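Local coordinates for protein tryptophan--tRNA ligase (Mycoplasma pneumoniae, PDB 2YY5) that probably catalyses the ATP-dependent attachment of tryptophan to tRNA(Trp) as a homodimeric class I aminoacyl-tRNA synthetase, at residues Met26-Ile30 with Thr67-Leu73; Ser84-Glu88 with Ala325-Arg330; Asp195-Pro199 with Lys226-Thr231. The protein carries 1 engineered substitution. All coordinates share one frame; numbering follows the deposited sequence.

Contact 1: Met26-Ile30 with Thr67-Leu73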
ATOM      1  N   MET B  26     -15.690  -3.584 -22.039  1.00 17.08           N
ATOM      2  CA  MET B  26     -14.987  -4.238 -23.137  1.00 22.54           C
ATOM      3  C   MET B  26     -15.477  -3.869 -24.530  1.00 24.27           C
ATOM      4  O   MET B  26     -14.687  -3.448 -25.371  1.00 27.80           O
ATOM      5  CB  MET B  26     -15.037  -5.758 -22.969  1.00 22.69           C
ATOM      6  CG  MET B  26     -14.152  -6.256 -21.855  1.00 17.46           C
ATOM      7  SD  MET B  26     -14.122  -8.040 -21.663  1.00 19.82           S
ATOM      8  CE  MET B  26     -13.307  -8.149 -20.054  1.00 19.71           C
ATOM      9  N   GLN B  27     -16.774  -4.027 -24.774  1.00 28.32           N
ATOM     10  CA  GLN B  27     -17.362  -3.724 -26.079  1.00 31.82           C
ATOM     11  C   GLN B  27     -17.068  -2.322 -26.618  1.00 32.42           C
ATOM     12  O   GLN B  27     -16.861  -2.147 -27.821  1.00 34.04           O
ATOM     13  CB  GLN B  27     -18.885  -3.932 -26.042  1.00 31.19           C
ATOM     14  CG  GLN B  27     -19.622  -3.268 -27.203  1.00 32.24           C
ATOM     15  CD  GLN B  27     -21.122  -3.452 -27.150  1.00 30.77           C
ATOM     16  OE1 GLN B  27     -21.644  -4.482 -27.570  1.00 33.60           O
ATOM     17  NE2 GLN B  27     -21.827  -2.454 -26.622  1.00 37.73           N
ATOM     18  N   SER B  28     -17.057  -1.326 -25.740  1.00 31.34           N
ATOM     19  CA  SER B  28     -16.810   0.041 -26.178  1.00 35.42           C
ATOM     20  C   SER B  28     -15.327   0.367 -26.288  1.00 34.79           C
ATOM     21  O   SER B  28     -14.953   1.472 -26.682  1.00 42.00           O
ATOM     22  CB  SER B  28     -17.486   1.026 -25.224  1.00 29.62           C
ATOM     23  OG  SER B  28     -16.908   0.954 -23.943  1.00 33.59           O
ATOM     24  N   LEU B  29     -14.488  -0.599 -25.948  1.00 34.14           N
ATOM     25  CA  LEU B  29     -13.040  -0.427 -26.002  1.00 32.16           C
ATOM     26  C   LEU B  29     -12.561  -0.134 -27.417  1.00 32.80           C
ATOM     27  O   LEU B  29     -11.603   0.605 -27.611  1.00 32.01           O
ATOM     28  CB  LEU B  29     -12.361  -1.694 -25.494  1.00 27.87           C
ATOM     29  CG  LEU B  29     -11.440  -1.567 -24.289  1.00 30.52           C
ATOM     30  CD1 LEU B  29     -12.017  -0.611 -23.259  1.00 25.42           C
ATOM     31  CD2 LEU B  29     -11.234  -2.955 -23.713  1.00 26.87           C
ATOM     32  N   ILE B  30     -13.235  -0.723 -28.399  1.00 33.98           N
ATOM     33  CA  ILE B  30     -12.884  -0.549 -29.806  1.00 35.81           C
ATOM     34  C   ILE B  30     -13.173   0.849 -30.348  1.00 36.73           C
ATOM     35  O   ILE B  30     -12.588   1.266 -31.347  1.00 38.02           O
ATOM     36  CB  ILE B  30     -13.633  -1.576 -30.671  1.00 37.04           C
ATOM     37  CG1 ILE B  30     -13.200  -2.984 -30.271  1.00 40.93           C
ATOM     38  CG2 ILE B  30     -13.374  -1.314 -32.148  1.00 32.69           C
ATOM     39  CD1 ILE B  30     -14.063  -4.067 -30.852  1.00 48.29           C
ATOM     40  N   THR B  67      -8.598 -12.354 -23.972  1.00 24.09           N
ATOM     41  CA  THR B  67      -9.974 -11.927 -24.191  1.00 23.11           C
ATOM     42  C   THR B  67     -10.018 -10.500 -24.742  1.00 23.14           C
ATOM     43  O   THR B  67     -10.731 -10.217 -25.707  1.00 22.86           O
ATOM     44  CB  THR B  67     -10.797 -11.979 -22.887  1.00 24.41           C
ATOM     45  OG1 THR B  67     -10.926 -13.339 -22.452  1.00 27.52           O
ATOM     46  CG2 THR B  67     -12.184 -11.397 -23.110  1.00 16.11           C
ATOM     47  N   LEU B  68      -9.248  -9.604 -24.131  1.00 20.18           N
ATOM     48  CA  LEU B  68      -9.215  -8.211 -24.566  1.00 21.92           C
ATOM     49  C   LEU B  68      -8.740  -8.074 -26.007  1.00 20.18           C
ATOM     50  O   LEU B  68      -9.207  -7.206 -26.742  1.00 21.70           O
ATOM     51  CB  LEU B  68      -8.333  -7.383 -23.629  1.00 18.81           C
ATOM     52  CG  LEU B  68      -8.862  -7.289 -22.195  1.00 16.24           C
ATOM     53  CD1 LEU B  68      -7.922  -6.456 -21.339  1.00 16.25           C
ATOM     54  CD2 LEU B  68     -10.259  -6.676 -22.217  1.00 19.84           C
ATOM     55  N   LEU B  69      -7.809  -8.934 -26.406  1.00 25.02           N
ATOM     56  CA  LEU B  69      -7.293  -8.925 -27.770  1.00 22.61           C
ATOM     57  C   LEU B  69      -8.336  -9.550 -28.695  1.00 22.06           C
ATOM     58  O   LEU B  69      -8.675  -8.985 -29.736  1.00 19.00           O
ATOM     59  CB  LEU B  69      -5.983  -9.713 -27.848  1.00 25.36           C
ATOM     60  CG  LEU B  69      -4.646  -8.965 -27.738  1.00 29.24           C
ATOM     61  CD1 LEU B  69      -4.751  -7.810 -26.778  1.00 30.66           C
ATOM     62  CD2 LEU B  69      -3.561  -9.939 -27.289  1.00 30.18           C
ATOM     63  N   ALA B  70      -8.858 -10.710 -28.298  1.00 21.78           N
ATOM     64  CA  ALA B  70      -9.860 -11.413 -29.098  1.00 20.85           C
ATOM     65  C   ALA B  70     -11.050 -10.507 -29.326  1.00 22.44           C
ATOM     66  O   ALA B  70     -11.822 -10.688 -30.264  1.00 25.47           O
ATOM     67  CB  ALA B  70     -10.315 -12.672 -28.392  1.00 13.16           C
ATOM     68  N   VAL B  71     -11.190  -9.520 -28.459  1.00 25.03           N
ATOM     69  CA  VAL B  71     -12.301  -8.606 -28.559  1.00 25.16           C
ATOM     70  C   VAL B  71     -12.024  -7.403 -29.444  1.00 28.86           C
ATOM     71  O   VAL B  71     -12.956  -6.775 -29.934  1.00 36.77           O
ATOM     72  CB  VAL B  71     -12.734  -8.180 -27.158  1.00 21.61           C
ATOM     73  CG1 VAL B  71     -13.443  -6.853 -27.198  1.00 23.24           C
ATOM     74  CG2 VAL B  71     -13.644  -9.260 -26.585  1.00 18.05           C
ATOM     75  N   GLY B  72     -10.752  -7.087 -29.667  1.00 31.61           N
ATOM     76  CA  GLY B  72     -10.434  -5.955 -30.523  1.00 32.72           C
ATOM     77  C   GLY B  72      -9.494  -4.904 -29.955  1.00 33.64           C
ATOM     78  O   GLY B  72      -9.132  -3.957 -30.659  1.00 31.19           O
ATOM     79  N   LEU B  73      -9.106  -5.041 -28.690  1.00 30.50           N
ATOM     80  CA  LEU B  73      -8.184  -4.082 -28.092  1.00 29.78           C
ATOM     81  C   LEU B  73      -6.881  -4.251 -28.868  1.00 29.26           C
ATOM     82  O   LEU B  73      -6.283  -5.336 -28.881  1.00 24.64           O
ATOM     83  CB  LEU B  73      -7.979  -4.385 -26.604  1.00 26.11           C
ATOM     84  CG  LEU B  73      -7.154  -3.376 -25.804  1.00 29.50           C
ATOM     85  CD1 LEU B  73      -7.767  -1.985 -25.900  1.00 20.10           C
ATOM     86  CD2 LEU B  73      -7.095  -3.831 -24.355  1.00 33.21           C
TER
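M26 reaches across to the final turn of helix 54-71 and lies over L68 and T67 at about a right angle to both side chains. Its CG stands anti to the carbonyl carbon (chi1 -72°), and the chain beyond is fully extended, which lays the whole thioether along the partner helix. As a result the chain from CG to CE runs past CD2 of L68, 3.9 Å from M26 CG and 4.0 Å from M26 CE, while M26 SD sits 4.1 Å from the methyl CG2 of T67. The hydroxyl of T67 is turned to the other side of its side chain, where D63 O accepts its hydrogen bond.

L29 brings its methyl CD2 to the same group, 4.1 Å from CD2 of L68, so one leucine methyl is shared by M26 and L29. The branch carbon itself, L29 CG, packs 4.0 Å from L73 CD1. That methyl comes within range because L73 CG is anti to its own backbone N (chi1 -174°). V71 adds CG1, 4.1 Å from the backbone O of M26, an oxygen that already accepts from L29 N in a type I turn.

Farther along, I30 extends CG1 to 4.1 Å from CA of G72. This glycine, with phi of 127°, closes helix 54-71 in a Schellman motif: L73 N bonds back to L68 O and G72 N to L69 O.

The largely apolar seam thus joins the turn between helices 19-26 and 29-35 to the end of helix 54-71. M26 touches Q17 of the predicted 'HIGH' region, its side chain about 6 Å from the bound tryptophanyl-adenylate analogue. Strand 78-82 backs the seam through L80 and A78, which L68 and L73 touch; I302 of helix 284-308 and Y22 of helix 19-26 touch V71.

Contact 2: Ser84-Glu88 with Ala325-Arg330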
ATOM      1  N   SER B  84       0.613  -5.054 -11.778  1.00 17.21           N
ATOM      2  CA  SER B  84       1.753  -5.437 -10.958  1.00 15.82           C
ATOM      3  C   SER B  84       3.116  -5.220 -11.622  1.00 19.67           C
ATOM      4  O   SER B  84       4.141  -5.248 -10.935  1.00 18.50           O
ATOM      5  CB  SER B  84       1.619  -6.910 -10.526  1.00 19.98           C
ATOM      6  OG  SER B  84       1.754  -7.805 -11.624  1.00 14.63           O
ATOM      7  N   ASP B  85       3.148  -5.025 -12.944  1.00 15.60           N
ATOM      8  CA  ASP B  85       4.424  -4.809 -13.635  1.00 14.17           C
ATOM      9  C   ASP B  85       4.990  -3.430 -13.332  1.00 18.01           C
ATOM     10  O   ASP B  85       6.156  -3.155 -13.618  1.00 20.13           O
ATOM     11  CB  ASP B  85       4.269  -4.958 -15.152  1.00 16.98           C
ATOM     12  CG  ASP B  85       4.452  -6.391 -15.629  1.00 22.22           C
ATOM     13  OD1 ASP B  85       4.007  -6.698 -16.754  1.00 26.41           O
ATOM     14  OD2 ASP B  85       5.048  -7.206 -14.895  1.00 20.36           O
ATOM     15  N   LEU B  86       4.153  -2.564 -12.766  1.00 13.67           N
ATOM     16  CA  LEU B  86       4.570  -1.215 -12.415  1.00 14.99           C
ATOM     17  C   LEU B  86       4.556  -0.902 -10.914  1.00 13.09           C
ATOM     18  O   LEU B  86       3.505  -0.678 -10.322  1.00 11.55           O
ATOM     19  CB  LEU B  86       3.695  -0.182 -13.137  1.00 12.49           C
ATOM     20  CG  LEU B  86       3.900   0.004 -14.639  1.00 20.51           C
ATOM     21  CD1 LEU B  86       3.483  -1.263 -15.372  1.00 14.06           C
ATOM     22  CD2 LEU B  86       3.085   1.202 -15.123  1.00 19.46           C
ATOM     23  N   LEU B  87       5.727  -0.870 -10.299  1.00 12.23           N
ATOM     24  CA  LEU B  87       5.806  -0.525  -8.888  1.00 13.74           C
ATOM     25  C   LEU B  87       5.171   0.849  -8.637  1.00 18.85           C
ATOM     26  O   LEU B  87       4.795   1.167  -7.501  1.00 18.49           O
ATOM     27  CB  LEU B  87       7.270  -0.509  -8.433  1.00 15.19           C
ATOM     28  CG  LEU B  87       7.890  -1.830  -7.960  1.00 13.00           C
ATOM     29  CD1 LEU B  87       7.127  -3.015  -8.508  1.00 12.19           C
ATOM     30  CD2 LEU B  87       9.335  -1.865  -8.378  1.00 11.82           C
ATOM     31  N   GLU B  88       5.057   1.666  -9.690  1.00 16.76           N
ATOM     32  CA  GLU B  88       4.466   2.998  -9.555  1.00 11.01           C
ATOM     33  C   GLU B  88       3.041   2.922  -9.036  1.00 11.60           C
ATOM     34  O   GLU B  88       2.553   3.853  -8.410  1.00 16.92           O
ATOM     35  CB  GLU B  88       4.457   3.753 -10.892  1.00 13.12           C
ATOM     36  CG  GLU B  88       5.797   4.330 -11.340  1.00  7.23           C
ATOM     37  CD  GLU B  88       6.709   3.263 -11.898  1.00 19.81           C
ATOM     38  OE1 GLU B  88       7.846   3.584 -12.302  1.00 21.54           O
ATOM     39  OE2 GLU B  88       6.279   2.094 -11.937  1.00 22.46           O
ATOM     40  N   ALA B 325       3.040   2.398 -20.547  1.00 21.58           N
ATOM     41  CA  ALA B 325       2.307   2.883 -19.386  1.00 22.55           C
ATOM     42  C   ALA B 325       3.275   3.499 -18.390  1.00 23.77           C
ATOM     43  O   ALA B 325       3.012   4.540 -17.786  1.00 25.41           O
ATOM     44  CB  ALA B 325       1.548   1.731 -18.733  1.00 15.16           C
ATOM     45  N   GLN B 326       4.407   2.841 -18.223  1.00 24.74           N
ATOM     46  CA  GLN B 326       5.409   3.306 -17.293  1.00 28.00           C
ATOM     47  C   GLN B 326       5.971   4.650 -17.737  1.00 28.62           C
ATOM     48  O   GLN B 326       6.516   5.393 -16.931  1.00 31.00           O
ATOM     49  CB  GLN B 326       6.509   2.261 -17.183  1.00 27.56           C
ATOM     50  CG  GLN B 326       7.427   2.451 -16.015  1.00 31.35           C
ATOM     51  CD  GLN B 326       8.131   1.168 -15.657  1.00 33.55           C
ATOM     52  OE1 GLN B 326       8.700   0.498 -16.522  1.00 32.15           O
ATOM     53  NE2 GLN B 326       8.096   0.812 -14.379  1.00 33.13           N
ATOM     54  N   ALA B 327       5.817   4.967 -19.018  1.00 30.88           N
ATOM     55  CA  ALA B 327       6.311   6.234 -19.547  1.00 33.81           C
ATOM     56  C   ALA B 327       5.586   7.409 -18.895  1.00 36.24           C
ATOM     57  O   ALA B 327       6.217   8.377 -18.466  1.00 39.27           O
ATOM     58  CB  ALA B 327       6.127   6.283 -21.055  1.00 35.04           C
ATOM     59  N   THR B 328       4.261   7.329 -18.818  1.00 28.04           N
ATOM     60  CA  THR B 328       3.510   8.409 -18.196  1.00 26.29           C
ATOM     61  C   THR B 328       3.363   8.240 -16.676  1.00 24.46           C
ATOM     62  O   THR B 328       3.219   9.225 -15.956  1.00 23.52           O
ATOM     63  CB  THR B 328       2.119   8.600 -18.866  1.00 24.94           C
ATOM     64  OG1 THR B 328       1.104   8.698 -17.860  1.00 28.61           O
ATOM     65  CG2 THR B 328       1.813   7.461 -19.819  1.00 25.13           C
ATOM     66  N   ALA B 329       3.429   7.005 -16.184  1.00 22.65           N
ATOM     67  CA  ALA B 329       3.320   6.762 -14.745  1.00 19.44           C
ATOM     68  C   ALA B 329       4.495   7.378 -13.978  1.00 22.43           C
ATOM     69  O   ALA B 329       4.306   7.965 -12.906  1.00 19.86           O
ATOM     70  CB  ALA B 329       3.249   5.262 -14.457  1.00 12.81           C
ATOM     71  N   ARG B 330       5.707   7.240 -14.512  1.00 18.16           N
ATOM     72  CA  ARG B 330       6.871   7.798 -13.833  1.00 22.34           C
ATOM     73  C   ARG B 330       6.790   9.316 -13.799  1.00 23.32           C
ATOM     74  O   ARG B 330       7.065   9.935 -12.765  1.00 23.52           O
ATOM     75  CB  ARG B 330       8.170   7.359 -14.513  1.00 21.03           C
ATOM     76  CG  ARG B 330       8.268   5.861 -14.712  1.00 25.47           C
ATOM     77  CD  ARG B 330       9.680   5.348 -14.553  1.00 31.03           C
ATOM     78  NE  ARG B 330       9.833   4.022 -15.148  1.00 39.35           N
ATOM     79  CZ  ARG B 330      10.882   3.224 -14.960  1.00 43.38           C
ATOM     80  NH1 ARG B 330      10.929   2.040 -15.552  1.00 44.46           N
ATOM     81  NH2 ARG B 330      11.879   3.596 -14.168  1.00 47.03           N
TER
HETATM   82  O   HOH W   1       8.210  -1.554 -12.337  1.00 16.23           O
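E88 offers its carboxylate to the amide of Q326, whose NE2 lies 3.3 Å from E88 OE2 and 3.5 Å from E88 OE1. Both hydrogen bonds are weak, although the first is fairly straight at 162°; the amide and carboxylate planes stand 68° apart, so the two groups do not lie flat against each other. R330 supplies a positive charge, its NE 3.5 Å from E88 OE1, but that oxygen sits well out of the guanidinium plane and no N-H points at it. The bend of E88 at chi2 (77°) turns the carboxylate in between the side chains of Q326 and R330.

Next to this polar cluster, L86 CD2 rests 4.0 Å from A325 CB and 4.1 Å from A329 CB, a methyl set between two alanines one turn apart, over the backbone of Q326.

Two further weak bonds help to orient the amide. R330 NH1 makes one, 2.9 Å long, to Q326 OE1, so the arginine touches both partners of the E88-Q326 pair. In the other, a water that joins D85 O to L87 N accepts from Q326 NE2 at 3.1 Å. D85 O also accepts from K322 NZ, while F81 and Y146 pack on L86.

Farther out stands the second subunit, where S344 N binds D85 OD2, Y337 OH bonds to S84 O, and L87 packs on its counterpart L87. The arrangement lies at the turn from strand 78-82 into helix 87-98 of the Rossmann-type catalytic fold, where the long C-terminal helix packs against it beside the homodimer interface.

Contact 3: Asp195-Pro199 with Lys226-Thr231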
ATOM      1  N   ASP B 195     -28.624  -9.856 -13.335  1.00 23.23           N
ATOM      2  CA  ASP B 195     -28.523 -11.297 -13.168  1.00 24.20           C
ATOM      3  C   ASP B 195     -29.736 -11.949 -13.845  1.00 24.13           C
ATOM      4  O   ASP B 195     -30.865 -11.509 -13.640  1.00 21.50           O
ATOM      5  CB  ASP B 195     -28.487 -11.603 -11.666  1.00 24.35           C
ATOM      6  CG  ASP B 195     -28.331 -13.072 -11.369  1.00 23.89           C
ATOM      7  OD1 ASP B 195     -29.313 -13.823 -11.556  1.00 20.79           O
ATOM      8  OD2 ASP B 195     -27.226 -13.474 -10.943  1.00 26.58           O
ATOM      9  N   LEU B 196     -29.501 -12.989 -14.650  1.00 23.22           N
ATOM     10  CA  LEU B 196     -30.580 -13.671 -15.363  1.00 27.14           C
ATOM     11  C   LEU B 196     -31.582 -14.427 -14.489  1.00 28.15           C
ATOM     12  O   LEU B 196     -32.716 -14.652 -14.909  1.00 30.66           O
ATOM     13  CB  LEU B 196     -30.009 -14.631 -16.413  1.00 25.73           C
ATOM     14  CG  LEU B 196     -29.422 -14.011 -17.685  1.00 29.64           C
ATOM     15  CD1 LEU B 196     -29.136 -15.109 -18.694  1.00 26.51           C
ATOM     16  CD2 LEU B 196     -30.402 -13.014 -18.280  1.00 30.79           C
ATOM     17  N   PHE B 197     -31.169 -14.828 -13.291  1.00 29.36           N
ATOM     18  CA  PHE B 197     -32.055 -15.547 -12.373  1.00 28.14           C
ATOM     19  C   PHE B 197     -32.795 -14.588 -11.429  1.00 28.59           C
ATOM     20  O   PHE B 197     -33.980 -14.773 -11.131  1.00 24.74           O
ATOM     21  CB  PHE B 197     -31.263 -16.558 -11.551  1.00 27.03           C
ATOM     22  CG  PHE B 197     -32.027 -17.110 -10.385  1.00 32.54           C
ATOM     23  CD1 PHE B 197     -33.130 -17.935 -10.581  1.00 28.40           C
ATOM     24  CD2 PHE B 197     -31.665 -16.773  -9.084  1.00 31.65           C
ATOM     25  CE1 PHE B 197     -33.858 -18.412  -9.501  1.00 27.92           C
ATOM     26  CE2 PHE B 197     -32.388 -17.245  -7.996  1.00 25.52           C
ATOM     27  CZ  PHE B 197     -33.486 -18.065  -8.205  1.00 31.81           C
ATOM     28  N   ASP B 198     -32.078 -13.585 -10.941  1.00 22.82           N
ATOM     29  CA  ASP B 198     -32.662 -12.577 -10.067  1.00 24.93           C
ATOM     30  C   ASP B 198     -32.323 -11.225 -10.687  1.00 24.39           C
ATOM     31  O   ASP B 198     -31.319 -10.604 -10.347  1.00 25.97           O
ATOM     32  CB  ASP B 198     -32.073 -12.659  -8.662  1.00 25.17           C
ATOM     33  CG  ASP B 198     -32.665 -11.615  -7.728  1.00 25.20           C
ATOM     34  OD1 ASP B 198     -33.457 -10.768  -8.200  1.00 20.62           O
ATOM     35  OD2 ASP B 198     -32.336 -11.638  -6.527  1.00 24.41           O
ATOM     36  N   PRO B 199     -33.164 -10.752 -11.609  1.00 23.07           N
ATOM     37  CA  PRO B 199     -32.935  -9.473 -12.280  1.00 22.39           C
ATOM     38  C   PRO B 199     -32.949  -8.203 -11.416  1.00 26.24           C
ATOM     39  O   PRO B 199     -32.805  -7.095 -11.944  1.00 24.99           O
ATOM     40  CB  PRO B 199     -34.001  -9.473 -13.375  1.00 19.83           C
ATOM     41  CG  PRO B 199     -35.104 -10.240 -12.759  1.00 18.97           C
ATOM     42  CD  PRO B 199     -34.400 -11.387 -12.095  1.00 13.16           C
ATOM     43  N   LYS B 226     -29.208 -21.473 -19.659  1.00 29.39           N
ATOM     44  CA  LYS B 226     -29.305 -20.319 -18.768  1.00 28.20           C
ATOM     45  C   LYS B 226     -30.311 -19.274 -19.212  1.00 27.26           C
ATOM     46  O   LYS B 226     -31.061 -18.742 -18.394  1.00 26.98           O
ATOM     47  CB  LYS B 226     -27.931 -19.664 -18.609  1.00 23.57           C
ATOM     48  CG  LYS B 226     -26.953 -20.517 -17.847  1.00 21.69           C
ATOM     49  CD  LYS B 226     -25.637 -19.814 -17.639  1.00 18.76           C
ATOM     50  CE  LYS B 226     -24.758 -20.651 -16.735  1.00 15.53           C
ATOM     51  NZ  LYS B 226     -23.473 -19.988 -16.453  1.00 11.67           N
ATOM     52  N   ILE B 227     -30.322 -18.983 -20.507  1.00 26.50           N
ATOM     53  CA  ILE B 227     -31.223 -17.985 -21.047  1.00 24.94           C
ATOM     54  C   ILE B 227     -32.655 -18.494 -21.079  1.00 30.83           C
ATOM     55  O   ILE B 227     -33.587 -17.757 -20.744  1.00 32.63           O
ATOM     56  CB  ILE B 227     -30.743 -17.550 -22.443  1.00 20.46           C
ATOM     57  CG1 ILE B 227     -29.424 -16.782 -22.294  1.00 20.70           C
ATOM     58  CG2 ILE B 227     -31.784 -16.684 -23.119  1.00 19.29           C
ATOM     59  CD1 ILE B 227     -28.641 -16.603 -23.568  1.00 24.18           C
ATOM     60  N   ARG B 228     -32.830 -19.757 -21.452  1.00 27.92           N
ATOM     61  CA  ARG B 228     -34.160 -20.350 -21.505  1.00 30.18           C
ATOM     62  C   ARG B 228     -34.835 -20.280 -20.143  1.00 30.01           C
ATOM     63  O   ARG B 228     -36.054 -20.225 -20.054  1.00 29.73           O
ATOM     64  CB  ARG B 228     -34.077 -21.813 -21.920  1.00 36.12           C
ATOM     65  CG  ARG B 228     -35.435 -22.484 -22.030  1.00 47.38           C
ATOM     66  CD  ARG B 228     -35.894 -22.487 -23.466  1.00 56.39           C
ATOM     67  NE  ARG B 228     -34.942 -23.230 -24.286  1.00 67.97           N
ATOM     68  CZ  ARG B 228     -35.019 -23.358 -25.606  1.00 69.58           C
ATOM     69  NH1 ARG B 228     -34.100 -24.057 -26.258  1.00 71.10           N
ATOM     70  NH2 ARG B 228     -36.010 -22.784 -26.271  1.00 71.15           N
ATOM     71  N   GLN B 229     -34.027 -20.293 -19.088  1.00 31.66           N
ATOM     72  CA  GLN B 229     -34.525 -20.254 -17.715  1.00 30.24           C
ATOM     73  C   GLN B 229     -34.544 -18.852 -17.109  1.00 29.59           C
ATOM     74  O   GLN B 229     -34.889 -18.688 -15.936  1.00 24.68           O
ATOM     75  CB  GLN B 229     -33.656 -21.128 -16.810  1.00 32.24           C
ATOM     76  CG  GLN B 229     -33.407 -22.542 -17.278  1.00 39.11           C
ATOM     77  CD  GLN B 229     -32.331 -23.208 -16.442  1.00 48.41           C
ATOM     78  OE1 GLN B 229     -31.184 -22.750 -16.401  1.00 52.02           O
ATOM     79  NE2 GLN B 229     -32.694 -24.286 -15.759  1.00 51.15           N
ATOM     80  N   ALA B 230     -34.148 -17.849 -17.886  1.00 30.74           N
ATOM     81  CA  ALA B 230     -34.121 -16.475 -17.382  1.00 31.74           C
ATOM     82  C   ALA B 230     -35.479 -16.102 -16.810  1.00 28.76           C
ATOM     83  O   ALA B 230     -36.502 -16.246 -17.482  1.00 27.42           O
ATOM     84  CB  ALA B 230     -33.739 -15.506 -18.505  1.00 34.87           C
ATOM     85  N   THR B 231     -35.490 -15.626 -15.569  1.00 29.74           N
ATOM     86  CA  THR B 231     -36.739 -15.241 -14.926  1.00 30.48           C
ATOM     87  C   THR B 231     -37.337 -14.008 -15.609  1.00 31.20           C
ATOM     88  O   THR B 231     -36.645 -13.018 -15.852  1.00 28.01           O
ATOM     89  CB  THR B 231     -36.532 -14.955 -13.411  1.00 31.87           C
ATOM     90  OG1 THR B 231     -35.707 -13.805 -13.242  1.00 35.08           O
ATOM     91  CG2 THR B 231     -35.868 -16.142 -12.729  1.00 31.25           C
TER
HETATM   92  O   HOH W   2     -33.922 -12.422 -16.614  1.00 22.94           O
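The loop leading into the 'KMSKS' region, whose residues are predicted to bind ATP, is tied here to the C-terminal end of helix 220-228 and the chain just beyond. L196 O accepts from T231 N at 3.0 Å, with the donor nearly in line with the carbonyl (C=O...N 169°). The same oxygen has a CA-H...O contact from CA of A230, 3.4 Å away, and a water lies near both it and T231 O. T231 OG1 appears to donate to F197 O, though the position of that oxygen is doubtful.

L196 CG lies anti to the carbonyl carbon (chi1 -74°) and the chain then extends, which carries both methyls to the helix end: CD1 lies 4.0 Å from I227 CG1 and CD2 4.2 Å from A230 CB. The loop keeps its shape through an Asx turn extended into an Asx motif. D195 OD1 accepts from F197 N at 2.7 Å and D198 N at 2.8 Å, on its anti side and from opposite faces of the carboxylate plane.

K226 turns its amine away to a salt bridge with D218. Around the contact, L196 lies close to M203, I227 packs on helix 284-308, and P199 and A230 touch P246 and M251 of helix 246-259.

How the contacts relate
Contact 1 is the most buried of the three and also the least polar, a seam of methyls between an interhelical turn and a helix end that strand 78-82 backs. Contacts 2 and 3 are only partly buried and lie on opposite sides of the chain's centre, their own centres about 41 Å apart. Contact 2 combines a leucine-alanine patch with weak side-chain bonds, a charge pair and water near the second subunit, whereas contact 3 combines a backbone bond between loop and helix end with the packing of one leucine. Strand 78-82 borders contacts 1 and 2; helix 284-308 flanks contacts 1 and 3. Near the active site, contact 1 adjoins the 'HIGH' region and contact 3 the 'KMSKS' region.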